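Local coordinates for putative glyoxalase superfamily protein (Ralstonia eutropha, PDB 3IUZ), which probably acts as an iron(II)-dependent dioxygenase and decarboxylase that converts 2-oxoadipate to 2-hydroxyglutarate, at residues N115-L120 / T126-A131; R105-L110 / A140-S145; R284-A289 / V294-P299. One frame throughout, in Å; residues are numbered along the deposited sequence.

Contact 1: N115-L120 / T126-A131; sequences NGNYPL and TGRSYA
N115 and G116 both face S129, which makes a classic beta bulge in the antiparallel hairpin of strands 112-120 and 125-132. N115 N gives S129 O a short, nearly straight hydrogen bond (2.6 Å, 174°). The second bond to that oxygen, from G116 N, is weak. S129 N donates back to G116 O. Beyond the bulge the ladder is regular, and Y118 and G127 form a hydrogen-bonded pair with both backbone bonds in place. Y118 N reaches G127 O at 2.6 Å.

On the face of Y118 and S129, the tyrosine ring turns its edge to the serine. Y118 CE2 lies 3.6 Å from S129 OG, which sits close to the ring plane. Y118 OH bonds to F325 N, which ties the ring to the C-terminal part of the chain. The end of the L120 side chain reaches G127, with L120 CD1 3.8 Å from G127 N. At the bulge end, N115 CB packs on A131 CB.

The other face carries N117, R128 and T126. In one of two N117 conformers, its side chain and that of R128 run side by side, pointing the same way, with amide and guanidinium planes 42° apart. The water then shared by N117 OD1 and R128 NE is therefore doubtful. T126 CG2 stands over one face of the guanidinium, offset toward its rim, while R128 NH1 forms a salt bridge with E146. T126 OG1 bonds to H148 NE2. A triethylene glycol, probably from the crystallisation liquor, lies about 4 Å from the T126 side chain.

A second water spans the bulge. N115 CG stands anti to the backbone N (chi1 -160°), and ND2 can then donate to this water at 2.9 Å. The same water accepts a 2.6 Å bond from S129 OG.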
loop_
_atom_site.group_PDB
_atom_site.type_symbol
_atom_site.label_atom_id
_atom_site.label_comp_id
_atom_site.label_asym_id
_atom_site.label_seq_id
_atom_site.Cartn_x
_atom_site.Cartn_y
_atom_site.Cartn_z
ATOM N N ASN A 115 9.695 5.068 -10.878
ATOM C CA ASN A 115 9.798 6.519 -10.926
ATOM C C ASN A 115 10.875 7.119 -10.005
ATOM O O ASN A 115 11.080 8.309 -10.038
ATOM C CB ASN A 115 8.434 7.123 -10.614
ATOM C CG ASN A 115 8.291 8.551 -11.084
ATOM O OD1 ASN A 115 8.603 8.854 -12.217
ATOM N ND2 ASN A 115 7.752 9.423 -10.223
ATOM N N GLY A 116 11.530 6.316 -9.176
ATOM C CA GLY A 116 12.496 6.859 -8.224
ATOM C C GLY A 116 13.115 5.744 -7.395
ATOM O O GLY A 116 12.455 4.742 -7.104
ATOM N N ASN A 117 14.381 5.950 -7.059
ATOM C CA ASN A 117 15.146 5.021 -6.258
ATOM C C ASN A 117 15.599 5.747 -5.007
ATOM O O ASN A 117 16.246 6.800 -5.090
ATOM C CB ASN A 117 16.358 4.518 -7.031
ATOM C CG ASN A 117 17.157 3.490 -6.251
ATOM O OD1 ASN A 117 16.675 2.399 -5.967
ATOM N ND2 ASN A 117 18.381 3.845 -5.897
ATOM N N TYR A 118 15.224 5.208 -3.850
ATOM C CA TYR A 118 15.483 5.868 -2.581
ATOM C C TYR A 118 16.123 4.927 -1.572
ATOM O O TYR A 118 15.415 4.227 -0.871
ATOM C CB TYR A 118 14.166 6.366 -2.006
ATOM C CG TYR A 118 13.457 7.262 -2.969
ATOM C CD1 TYR A 118 13.857 8.579 -3.127
ATOM C CD2 TYR A 118 12.438 6.771 -3.790
ATOM C CE1 TYR A 118 13.238 9.399 -4.051
ATOM C CE2 TYR A 118 11.803 7.577 -4.706
ATOM C CZ TYR A 118 12.202 8.901 -4.823
ATOM O OH TYR A 118 11.578 9.720 -5.721
ATOM N N PRO A 119 17.459 4.929 -1.465
ATOM C CA PRO A 119 18.136 4.096 -0.441
ATOM C C PRO A 119 17.760 4.581 0.958
ATOM O O PRO A 119 17.588 5.775 1.152
ATOM C CB PRO A 119 19.639 4.296 -0.718
ATOM C CG PRO A 119 19.724 5.103 -1.978
ATOM C CD PRO A 119 18.399 5.763 -2.218
ATOM N N LEU A 120 17.551 3.647 1.880
ATOM C CA LEU A 120 17.088 3.936 3.236
ATOM C C LEU A 120 18.044 3.170 4.154
ATOM O O LEU A 120 17.653 2.281 4.918
ATOM C CB LEU A 120 15.633 3.483 3.416
ATOM C CG LEU A 120 14.595 4.057 2.452
ATOM C CD1 LEU A 120 13.284 3.291 2.494
ATOM C CD2 LEU A 120 14.372 5.567 2.735
ATOM N N THR A 126 15.773 -0.502 0.970
ATOM C CA THR A 126 15.754 0.256 -0.278
ATOM C C THR A 126 14.330 0.521 -0.674
ATOM O O THR A 126 13.471 -0.415 -0.815
ATOM C CB THR A 126 16.441 -0.526 -1.432
ATOM O OG1 THR A 126 17.747 -0.922 -1.012
ATOM C CG2 THR A 126 16.515 0.359 -2.711
ATOM N N GLY A 127 14.031 1.785 -0.912
ATOM C CA GLY A 127 12.701 2.146 -1.373
ATOM C C GLY A 127 12.693 2.566 -2.823
ATOM O O GLY A 127 13.668 3.148 -3.299
ATOM N N ARG A 128 11.612 2.232 -3.517
ATOM C CA ARG A 128 11.432 2.599 -4.935
ATOM C C ARG A 128 10.003 3.049 -5.152
ATOM O O ARG A 128 9.059 2.456 -4.623
ATOM C CB ARG A 128 11.737 1.415 -5.837
ATOM C CG ARG A 128 13.161 0.956 -5.765
ATOM C CD ARG A 128 13.515 -0.165 -6.754
ATOM N NE ARG A 128 14.918 -0.648 -6.624
ATOM C CZ ARG A 128 15.350 -1.564 -5.759
ATOM N NH1 ARG A 128 14.543 -2.093 -4.851
ATOM N NH2 ARG A 128 16.620 -1.951 -5.790
ATOM N N SER A 129 9.814 4.082 -5.947
ATOM C CA SER A 129 8.467 4.520 -6.279
ATOM C C SER A 129 8.093 4.101 -7.696
ATOM O O SER A 129 8.967 4.017 -8.588
ATOM C CB SER A 129 8.352 6.023 -6.121
ATOM O OG SER A 129 9.197 6.664 -7.076
ATOM N N TYR A 130 6.809 3.810 -7.859
ATOM C CA TYR A 130 6.171 3.374 -9.123
ATOM C C TYR A 130 5.017 4.311 -9.448
ATOM O O TYR A 130 4.073 4.474 -8.657
ATOM C CB TYR A 130 5.671 1.905 -8.989
ATOM C CG TYR A 130 6.853 1.011 -8.957
ATOM C CD1 TYR A 130 7.482 0.657 -10.141
ATOM C CD2 TYR A 130 7.491 0.703 -7.739
ATOM C CE1 TYR A 130 8.652 -0.122 -10.143
ATOM C CE2 TYR A 130 8.652 -0.039 -7.708
ATOM C CZ TYR A 130 9.239 -0.456 -8.913
ATOM O OH TYR A 130 10.409 -1.155 -8.877
ATOM N N ALA A 131 5.073 4.914 -10.637
ATOM C CA ALA A 131 4.013 5.804 -11.107
ATOM C C ALA A 131 3.387 5.232 -12.337
ATOM O O ALA A 131 4.063 4.632 -13.179
ATOM C CB ALA A 131 4.567 7.232 -11.440
HETATM O O HOH W 1 8.499 9.101 -7.431
HETATM O O HOH W 2 16.417 0.854 -8.594
#

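Contact 2: R105-L110 / A140-S145; sequences RILRPL and AQFFVS
F142 O accepts a probable hydrogen bond from Y130 N, and this backbone bond holds F142 in the sheet while its ring meets L107. V144, two residues on, is held in the same way, its N probably donating to R128 O. Both residues thus belong to strand 141-147 as it pairs with strand 125-132. Their CB atoms point toward helix 101-110.

The contact with the helix is small and wholly apolar, and one leucine carries its helix side. L107 spreads its two methyls over F142. CD2 stands over the centre of the phenylalanine ring, 3.7 Å from the centroid and only 8° off the ring normal. This is a CH-pi contact of nearly ideal direction. CD1 reaches back to the root of the ring and lies 3.7 Å from F142 CB. The same methyl also touches V144, with L107 CD1 4.2 Å from V144 CG2. The L107 CG lies beside the backbone N (chi1 -59°), and chi2 is extended, which presents the forked end to the strand.

All three residues are buried. The F142 ring also meets Y112 edge-to-face, and it touches N50 of helix 42-60 and L85 of strand 80-87. L110, one turn beyond L107, packs on I45 and L49 of helix 42-60. Its backbone N reaches I106 O at 3.3 Å. P109 packs on L179 and W180 of helix 173-185, and L110 also touches L182 there.

Taken together, this is helix-on-sheet packing: a leucine of helix 101-110 lies on the aromatic and aliphatic side chains of strand 141-147, in the core of a domain assigned to the glyoxalase clan.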
loop_
_atom_site.group_PDB
_atom_site.type_symbol
_atom_site.label_atom_id
_atom_site.label_comp_id
_atom_site.label_asym_id
_atom_site.label_seq_id
_atom_site.Cartn_x
_atom_site.Cartn_y
_atom_site.Cartn_z
ATOM N N ARG A 105 6.123 -7.566 -10.664
ATOM C CA ARG A 105 5.443 -8.522 -11.530
ATOM C C ARG A 105 3.920 -8.289 -11.638
ATOM O O ARG A 105 3.297 -8.815 -12.560
ATOM C CB ARG A 105 5.697 -9.945 -11.081
ATOM C CG ARG A 105 4.892 -10.360 -9.816
ATOM C CD ARG A 105 5.322 -11.667 -9.192
ATOM N NE ARG A 105 4.661 -11.872 -7.898
ATOM C CZ ARG A 105 4.270 -13.045 -7.395
ATOM N NH1 ARG A 105 4.462 -14.197 -8.032
ATOM N NH2 ARG A 105 3.722 -13.072 -6.195
ATOM N N ILE A 106 3.356 -7.490 -10.709
ATOM C CA ILE A 106 1.976 -7.070 -10.724
ATOM C C ILE A 106 1.862 -5.638 -11.256
ATOM O O ILE A 106 1.062 -5.351 -12.159
ATOM C CB ILE A 106 1.332 -7.129 -9.295
ATOM C CG1 ILE A 106 1.330 -8.544 -8.706
ATOM C CG2 ILE A 106 -0.076 -6.524 -9.309
ATOM C CD1 ILE A 106 0.951 -8.613 -7.139
ATOM N N LEU A 107 2.648 -4.713 -10.700
ATOM C CA LEU A 107 2.465 -3.309 -11.033
ATOM C C LEU A 107 2.855 -3.003 -12.482
ATOM O O LEU A 107 2.279 -2.113 -13.096
ATOM C CB LEU A 107 3.329 -2.411 -10.117
ATOM C CG LEU A 107 3.027 -2.568 -8.620
ATOM C CD1 LEU A 107 3.882 -1.750 -7.693
ATOM C CD2 LEU A 107 1.546 -2.255 -8.363
ATOM N N ARG A 108 3.868 -3.712 -12.998
ATOM C CA ARG A 108 4.395 -3.435 -14.341
ATOM C C ARG A 108 3.317 -3.736 -15.385
ATOM O O ARG A 108 2.977 -2.858 -16.140
ATOM C CB ARG A 108 5.699 -4.185 -14.585
ATOM C CG ARG A 108 6.840 -3.674 -13.738
ATOM C CD ARG A 108 7.409 -2.340 -14.177
ATOM N NE ARG A 108 8.213 -2.509 -15.366
ATOM C CZ ARG A 108 8.066 -1.885 -16.520
ATOM N NH1 ARG A 108 7.123 -0.970 -16.715
ATOM N NH2 ARG A 108 8.876 -2.214 -17.530
ATOM N N PRO A 109 2.713 -4.932 -15.377
ATOM C CA PRO A 109 1.653 -5.150 -16.369
ATOM C C PRO A 109 0.377 -4.297 -16.137
ATOM O O PRO A 109 -0.391 -4.048 -17.063
ATOM C CB PRO A 109 1.360 -6.642 -16.228
ATOM C CG PRO A 109 1.892 -7.004 -14.846
ATOM C CD PRO A 109 3.078 -6.189 -14.685
ATOM N N LEU A 110 0.130 -3.838 -14.916
ATOM C CA LEU A 110 -0.920 -2.835 -14.672
ATOM C C LEU A 110 -0.664 -1.470 -15.324
ATOM O O LEU A 110 -1.594 -0.688 -15.460
ATOM C CB LEU A 110 -1.143 -2.589 -13.206
ATOM C CG LEU A 110 -1.899 -3.693 -12.449
ATOM C CD1 LEU A 110 -1.901 -3.376 -10.901
ATOM C CD2 LEU A 110 -3.335 -3.981 -12.976
ATOM N N ALA A 140 -2.628 6.986 -7.885
ATOM C CA ALA A 140 -1.700 6.877 -6.762
ATOM C C ALA A 140 -0.452 6.147 -7.165
ATOM O O ALA A 140 -0.529 5.175 -7.934
ATOM C CB ALA A 140 -2.334 6.101 -5.595
ATOM N N GLN A 141 0.681 6.567 -6.605
ATOM C CA GLN A 141 1.923 5.853 -6.780
ATOM C C GLN A 141 1.961 4.696 -5.798
ATOM O O GLN A 141 1.196 4.682 -4.822
ATOM C CB GLN A 141 3.121 6.734 -6.559
ATOM C CG GLN A 141 3.343 7.761 -7.620
ATOM C CD GLN A 141 4.628 8.527 -7.370
ATOM O OE1 GLN A 141 5.724 8.097 -7.764
ATOM N NE2 GLN A 141 4.512 9.652 -6.672
ATOM N N PHE A 142 2.848 3.737 -6.066
ATOM C CA PHE A 142 3.199 2.696 -5.114
ATOM C C PHE A 142 4.609 2.961 -4.661
ATOM O O PHE A 142 5.532 3.195 -5.496
ATOM C CB PHE A 142 3.141 1.319 -5.738
ATOM C CG PHE A 142 1.764 0.744 -5.810
ATOM C CD1 PHE A 142 0.877 1.133 -6.798
ATOM C CD2 PHE A 142 1.333 -0.148 -4.839
ATOM C CE1 PHE A 142 -0.421 0.614 -6.837
ATOM C CE2 PHE A 142 0.058 -0.673 -4.865
ATOM C CZ PHE A 142 -0.830 -0.313 -5.842
ATOM N N PHE A 143 4.827 2.896 -3.348
ATOM C CA PHE A 143 6.175 2.992 -2.811
ATOM C C PHE A 143 6.473 1.609 -2.250
ATOM O O PHE A 143 5.764 1.151 -1.374
ATOM C CB PHE A 143 6.288 4.093 -1.759
ATOM C CG PHE A 143 7.709 4.431 -1.421
ATOM C CD1 PHE A 143 8.427 3.658 -0.517
ATOM C CD2 PHE A 143 8.348 5.496 -2.018
ATOM C CE1 PHE A 143 9.740 3.975 -0.193
ATOM C CE2 PHE A 143 9.655 5.801 -1.704
ATOM C CZ PHE A 143 10.357 5.042 -0.808
ATOM N N VAL A 144 7.445 0.913 -2.831
ATOM C CA VAL A 144 7.737 -0.450 -2.426
ATOM C C VAL A 144 9.117 -0.485 -1.866
ATOM O O VAL A 144 10.088 -0.130 -2.553
ATOM C CB VAL A 144 7.651 -1.432 -3.614
ATOM C CG1 VAL A 144 7.917 -2.882 -3.098
ATOM C CG2 VAL A 144 6.249 -1.293 -4.296
ATOM N N SER A 145 9.201 -0.907 -0.621
ATOM C CA SER A 145 10.465 -1.061 0.065
ATOM C C SER A 145 10.862 -2.504 0.219
ATOM O O SER A 145 10.003 -3.396 0.325
ATOM C CB SER A 145 10.372 -0.395 1.430
ATOM O OG SER A 145 10.369 1.010 1.253
#

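Contact 3: R284-A289 / V294-P299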
loop_
_atom_site.group_PDB
_atom_site.type_symbol
_atom_site.label_atom_id
_atom_site.label_comp_id
_atom_site.label_asym_id
_atom_site.label_seq_id
_atom_site.Cartn_x
_atom_site.Cartn_y
_atom_site.Cartn_z
ATOM N N ARG A 284 -2.411 -9.065 17.183
ATOM C CA ARG A 284 -1.836 -10.075 16.322
ATOM C C ARG A 284 -1.511 -11.325 17.102
ATOM O O ARG A 284 -1.227 -11.285 18.320
ATOM C CB ARG A 284 -0.552 -9.550 15.658
ATOM C CG ARG A 284 -0.757 -8.387 14.700
ATOM C CD ARG A 284 -1.515 -8.807 13.406
ATOM N NE ARG A 284 -1.726 -7.660 12.524
ATOM C CZ ARG A 284 -2.893 -7.093 12.268
ATOM N NH1 ARG A 284 -3.993 -7.564 12.810
ATOM N NH2 ARG A 284 -2.979 -6.046 11.466
ATOM N N GLN A 285 -1.525 -12.442 16.376
ATOM C CA GLN A 285 -1.198 -13.727 16.949
ATOM C C GLN A 285 0.263 -14.100 16.739
ATOM O O GLN A 285 0.886 -13.754 15.754
ATOM C CB GLN A 285 -2.088 -14.805 16.345
ATOM C CG GLN A 285 -3.546 -14.631 16.707
ATOM C CD GLN A 285 -4.439 -15.617 16.012
ATOM O OE1 GLN A 285 -4.269 -15.920 14.830
ATOM N NE2 GLN A 285 -5.410 -16.115 16.740
ATOM N N PHE A 286 0.787 -14.837 17.688
ATOM C CA PHE A 286 2.120 -15.371 17.668
ATOM C C PHE A 286 2.153 -16.784 18.258
ATOM O O PHE A 286 1.279 -17.170 19.015
ATOM C CB PHE A 286 3.058 -14.534 18.516
ATOM C CG PHE A 286 3.167 -13.129 18.082
ATOM C CD1 PHE A 286 2.230 -12.193 18.490
ATOM C CD2 PHE A 286 4.229 -12.708 17.275
ATOM C CE1 PHE A 286 2.354 -10.851 18.106
ATOM C CE2 PHE A 286 4.344 -11.397 16.896
ATOM C CZ PHE A 286 3.395 -10.453 17.320
ATOM N N ILE A 287 3.194 -17.527 17.936
ATOM C CA ILE A 287 3.373 -18.871 18.486
ATOM C C ILE A 287 4.281 -18.773 19.680
ATOM O O ILE A 287 5.423 -18.271 19.614
ATOM C CB ILE A 287 3.927 -19.868 17.474
ATOM C CG1 ILE A 287 3.041 -19.886 16.216
ATOM C CG2 ILE A 287 4.086 -21.285 18.128
ATOM C CD1 ILE A 287 1.579 -20.307 16.411
ATOM N N GLY A 288 3.748 -19.257 20.795
ATOM C CA GLY A 288 4.453 -19.247 22.068
ATOM C C GLY A 288 5.482 -20.352 22.242
ATOM O O GLY A 288 5.613 -21.217 21.395
ATOM N N ALA A 289 6.206 -20.301 23.354
ATOM C CA ALA A 289 7.321 -21.214 23.602
ATOM C C ALA A 289 6.900 -22.698 23.598
ATOM O O ALA A 289 7.727 -23.569 23.317
ATOM C CB ALA A 289 8.001 -20.885 24.930
ATOM N N VAL A 294 -0.511 -17.139 21.186
ATOM C CA VAL A 294 -0.619 -16.019 22.122
ATOM C C VAL A 294 -0.866 -14.747 21.306
ATOM O O VAL A 294 -0.709 -14.736 20.106
ATOM C CB VAL A 294 0.639 -15.862 22.985
ATOM C CG1 VAL A 294 0.964 -17.187 23.734
ATOM C CG2 VAL A 294 1.793 -15.417 22.139
ATOM N N GLU A 295 -1.280 -13.678 21.947
ATOM C CA GLU A 295 -1.599 -12.463 21.218
ATOM C C GLU A 295 -0.830 -11.315 21.801
ATOM O O GLU A 295 -0.572 -11.291 22.983
ATOM C CB GLU A 295 -3.098 -12.170 21.300
ATOM C CG GLU A 295 -3.962 -13.223 20.601
ATOM C CD GLU A 295 -5.373 -12.750 20.349
ATOM O OE1 GLU A 295 -5.840 -11.823 21.055
ATOM O OE2 GLU A 295 -6.013 -13.279 19.419
ATOM N N ARG A 296 -0.497 -10.347 20.970
ATOM C CA ARG A 296 0.107 -9.124 21.437
ATOM C C ARG A 296 -0.439 -7.968 20.612
ATOM O O ARG A 296 -0.888 -8.145 19.478
ATOM C CB ARG A 296 1.622 -9.177 21.260
ATOM C CG ARG A 296 2.332 -10.114 22.178
ATOM C CD ARG A 296 2.427 -9.507 23.572
ATOM N NE ARG A 296 3.365 -10.243 24.388
ATOM C CZ ARG A 296 3.141 -11.438 24.912
ATOM N NH1 ARG A 296 1.994 -12.088 24.706
ATOM N NH2 ARG A 296 4.086 -11.998 25.657
ATOM N N ASP A 297 -0.359 -6.781 21.201
ATOM C CA ASP A 297 -0.748 -5.539 20.547
ATOM C C ASP A 297 0.509 -4.927 19.946
ATOM O O ASP A 297 1.501 -4.710 20.647
ATOM C CB ASP A 297 -1.374 -4.579 21.553
ATOM C CG ASP A 297 -2.579 -5.201 22.253
ATOM O OD1 ASP A 297 -3.652 -5.298 21.623
ATOM O OD2 ASP A 297 -2.429 -5.583 23.421
ATOM N N VAL A 298 0.492 -4.689 18.632
ATOM C CA VAL A 298 1.728 -4.259 17.975
ATOM C C VAL A 298 1.347 -3.097 17.054
ATOM O O VAL A 298 0.176 -2.914 16.782
ATOM C CB VAL A 298 2.364 -5.431 17.165
ATOM C CG1 VAL A 298 2.820 -6.551 18.059
ATOM C CG2 VAL A 298 1.390 -5.950 16.037
ATOM N N PRO A 299 2.328 -2.319 16.571
ATOM C CA PRO A 299 1.991 -1.220 15.667
ATOM C C PRO A 299 1.451 -1.737 14.349
ATOM O O PRO A 299 2.011 -2.673 13.787
ATOM C CB PRO A 299 3.330 -0.533 15.439
ATOM C CG PRO A 299 4.134 -0.878 16.579
ATOM C CD PRO A 299 3.741 -2.280 16.956
#
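Strands 284-287 and 294-299 pair antiparallel with a marked twist, their short axes 134° apart, in the beta hairpin of strands 281-287 and 293-306. R284 with R296 and F286 with V294 are hydrogen-bonded pairs, each with two sound bonds. The non-hydrogen-bonded pair Q285 and E295 lies between them.

F286 carries the packing on one face. Its CE1 lies 3.6 Å from R296 CB, and its CZ is 4.0 Å from V298 CG1, which sits near the ring plane. F286 CB rests on V294 CG2. Helix 213-222 covers this face, with L213 and Y216 against the ring. R284 CG presses on V298 CG2 at 3.5 Å, and the two side chains cross at about a right angle. The R284 chain then leads away to a salt bridge with E232.

On the opposite face, Q285 and E295 run side by side. E295 OE1 forms a salt bridge with R283.

R296 bends at CB-CG (chi2 -76°) and folds back along its own strand. Its NH1 donates to E295 O at 3.2 Å, with that oxygen in the guanidinium plane.

Along the chain, helix segment 105-110 comes first and opens contact 2. Strands 112-120 and 125-132 follow, and their hairpin closes contact 1. Segment 140-145 then completes contact 2, so contact 1 is nested inside the loop that contact 2 closes. The two touch because strands 125-132 and 141-147 are neighbours. Contact 3 is a later hairpin, in series with both. Its nearest atoms lie about 17 Å from contact 1 and about 15 Å from contact 2. The same mixed sheet links all three: strand 141-147 pairs with 80-87, which pairs with 238-242, which in turn pairs with 293-306. Contact 2 fixes a helix on that sheet.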